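Local atomic coordinates of conjugal transfer protein (Escherichia coli, PDB entry 5I97), a protein that probably serves as an inner-membrane VirB8-type component of the pKM101 type IV secretion system, which transfers plasmid DNA between bacteria. Residues T35-H40 / T154-N159. Sequence-based numbering, arbitrary orientation.
Sequences TQYVIH and TSYRVN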
loop_
_atom_site.group_PDB
_atom_site.type_symbol
_atom_site.label_atom_id
_atom_site.label_comp_id
_atom_site.label_asym_id
_atom_site.label_seq_id
_atom_site.Cartn_x
_atom_site.Cartn_y
_atom_site.Cartn_z
ATOM N N THR A 35 7.429 -0.830 18.600
ATOM C CA THR A 35 7.293 -0.949 17.164
ATOM C C THR A 35 6.497 0.242 16.610
ATOM O O THR A 35 6.783 0.718 15.520
ATOM C CB THR A 35 6.641 -2.297 16.729
ATOM O OG1 THR A 35 5.410 -2.494 17.420
ATOM C CG2 THR A 35 7.560 -3.466 17.018
ATOM N N GLN A 36 5.498 0.707 17.357
ATOM C CA GLN A 36 4.735 1.896 16.969
ATOM C C GLN A 36 5.628 3.109 16.859
ATOM O O GLN A 36 5.479 3.924 15.962
ATOM C CB GLN A 36 3.640 2.202 17.994
ATOM C CG GLN A 36 2.442 1.309 17.913
ATOM C CD GLN A 36 1.664 1.550 16.661
ATOM O OE1 GLN A 36 1.592 0.688 15.797
ATOM N NE2 GLN A 36 1.055 2.725 16.558
ATOM N N TYR A 37 6.565 3.214 17.782
ATOM C CA TYR A 37 7.463 4.343 17.814
ATOM C C TYR A 37 8.342 4.336 16.574
ATOM O O TYR A 37 8.482 5.359 15.913
ATOM C CB TYR A 37 8.305 4.323 19.083
ATOM C CG TYR A 37 9.193 5.526 19.264
ATOM C CD1 TYR A 37 8.728 6.672 19.895
ATOM C CD2 TYR A 37 10.501 5.523 18.797
ATOM C CE1 TYR A 37 9.546 7.779 20.069
ATOM C CE2 TYR A 37 11.325 6.620 18.969
ATOM C CZ TYR A 37 10.845 7.745 19.602
ATOM O OH TYR A 37 11.667 8.831 19.764
ATOM N N VAL A 38 8.930 3.184 16.272
ATOM C CA VAL A 38 9.781 3.050 15.107
ATOM C C VAL A 38 8.997 3.314 13.832
ATOM O O VAL A 38 9.471 3.980 12.928
ATOM C CB VAL A 38 10.420 1.657 15.037
ATOM C CG1 VAL A 38 11.107 1.439 13.680
ATOM C CG2 VAL A 38 11.382 1.461 16.190
ATOM N N ILE A 39 7.784 2.795 13.761
ATOM C CA ILE A 39 6.964 3.021 12.590
ATOM C C ILE A 39 6.627 4.504 12.415
ATOM O O ILE A 39 6.706 5.029 11.308
ATOM C CB ILE A 39 5.695 2.174 12.654
ATOM C CG1 ILE A 39 6.050 0.704 12.426
ATOM C CG2 ILE A 39 4.713 2.600 11.591
ATOM C CD1 ILE A 39 4.923 -0.258 12.722
ATOM N N HIS A 40 6.275 5.180 13.509
ATOM C CA HIS A 40 5.949 6.597 13.458
ATOM C C HIS A 40 7.161 7.426 13.050
ATOM O O HIS A 40 7.037 8.387 12.297
ATOM C CB HIS A 40 5.454 7.101 14.815
ATOM C CG HIS A 40 4.016 6.810 15.107
ATOM N ND1 HIS A 40 2.995 7.122 14.235
ATOM C CD2 HIS A 40 3.423 6.256 16.192
ATOM C CE1 HIS A 40 1.839 6.768 14.767
ATOM N NE2 HIS A 40 2.072 6.241 15.956
ATOM N N THR A 154 13.821 6.723 25.832
ATOM C CA THR A 154 14.826 7.463 26.593
ATOM C C THR A 154 16.173 7.558 25.889
ATOM O O THR A 154 17.023 8.358 26.268
ATOM C CB THR A 154 15.047 6.828 27.979
ATOM O OG1 THR A 154 15.583 5.511 27.823
ATOM C CG2 THR A 154 13.743 6.749 28.727
ATOM N N SER A 155 16.396 6.682 24.919
ATOM C CA SER A 155 17.557 6.793 24.054
ATOM C C SER A 155 17.227 6.122 22.733
ATOM O O SER A 155 16.427 5.195 22.691
ATOM C CB SER A 155 18.801 6.195 24.695
ATOM O OG SER A 155 18.765 4.792 24.662
ATOM N N TYR A 156 17.813 6.608 21.647
ATOM C CA TYR A 156 17.450 6.110 20.339
ATOM C C TYR A 156 18.581 6.294 19.352
ATOM O O TYR A 156 19.016 7.406 19.074
ATOM C CB TYR A 156 16.194 6.820 19.841
ATOM C CG TYR A 156 15.603 6.229 18.581
ATOM C CD1 TYR A 156 14.787 5.113 18.638
ATOM C CD2 TYR A 156 15.847 6.799 17.345
ATOM C CE1 TYR A 156 14.238 4.576 17.503
ATOM C CE2 TYR A 156 15.300 6.272 16.203
ATOM C CZ TYR A 156 14.498 5.159 16.289
ATOM O OH TYR A 156 13.947 4.619 15.164
ATOM N N ARG A 157 19.081 5.189 18.838
ATOM C CA ARG A 157 20.089 5.258 17.806
ATOM C C ARG A 157 19.872 4.143 16.804
ATOM O O ARG A 157 19.586 2.998 17.166
ATOM C CB ARG A 157 21.482 5.248 18.438
ATOM C CG ARG A 157 21.958 3.938 18.971
ATOM C CD ARG A 157 23.408 4.044 19.421
ATOM N NE ARG A 157 23.839 2.855 20.159
ATOM C CZ ARG A 157 24.467 1.813 19.623
ATOM N NH1 ARG A 157 24.759 1.798 18.327
ATOM N NH2 ARG A 157 24.811 0.785 20.394
ATOM N N VAL A 158 19.982 4.507 15.534
ATOM C CA VAL A 158 19.772 3.589 14.438
ATOM C C VAL A 158 21.064 3.437 13.664
ATOM O O VAL A 158 21.793 4.397 13.464
ATOM C CB VAL A 158 18.639 4.075 13.512
ATOM C CG1 VAL A 158 18.467 3.144 12.319
ATOM C CG2 VAL A 158 17.335 4.179 14.297
ATOM N N ASN A 159 21.344 2.213 13.245
ATOM C CA ASN A 159 22.505 1.904 12.439
ATOM C C ASN A 159 22.100 0.932 11.369
ATOM O O ASN A 159 21.143 0.181 11.553
ATOM C CB ASN A 159 23.638 1.308 13.279
ATOM C CG ASN A 159 24.069 2.203 14.413
ATOM O OD1 ASN A 159 23.971 1.838 15.580
ATOM N ND2 ASN A 159 24.584 3.370 14.071
#
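Y156 reaches from strand 151-160 to helix 27-42 and meets Y37 ring against ring, in an offset edge-to-face pair whose centroids lie 5.5 Å apart with the planes at 69°. The bond from CA to CB heads toward the helix, and with CG anti to the backbone N (chi1 -171°) the ring spans the distance between backbones whose nearest CA atoms, those of V38 and Y156, are 9.8 Å apart. Further out, Y156 CD1 lies 3.8 Å from Y37 CE2, which sits over one face of the Y156 ring. Y156 CE1 is equally close to that carbon and falls in the plane of the Y37 ring, at its edge. In the NTF2-like fold of this VirB8 domain, a four-stranded antiparallel sheet curves round helix 27-42, and strand 151-160 is its outermost strand on one side within the chain; Y156 thus ties that margin to the helix. At the tip, V38 CG2 comes to the edge of the Y156 ring, 4.2 Å from Y156 OH, while the hydroxyl is hydrogen-bonded to E42, further along the same helix. Cutting Y156 back to an alanine removes the face that receives the Y37 edge, and would probably open a gap beside Y37 and V38 and leave the E42 carboxylate without this partner. Y37 OH, at the end of its own ring, hydrogen-bonds to S60 and R41, which should limit how far its ring can swing.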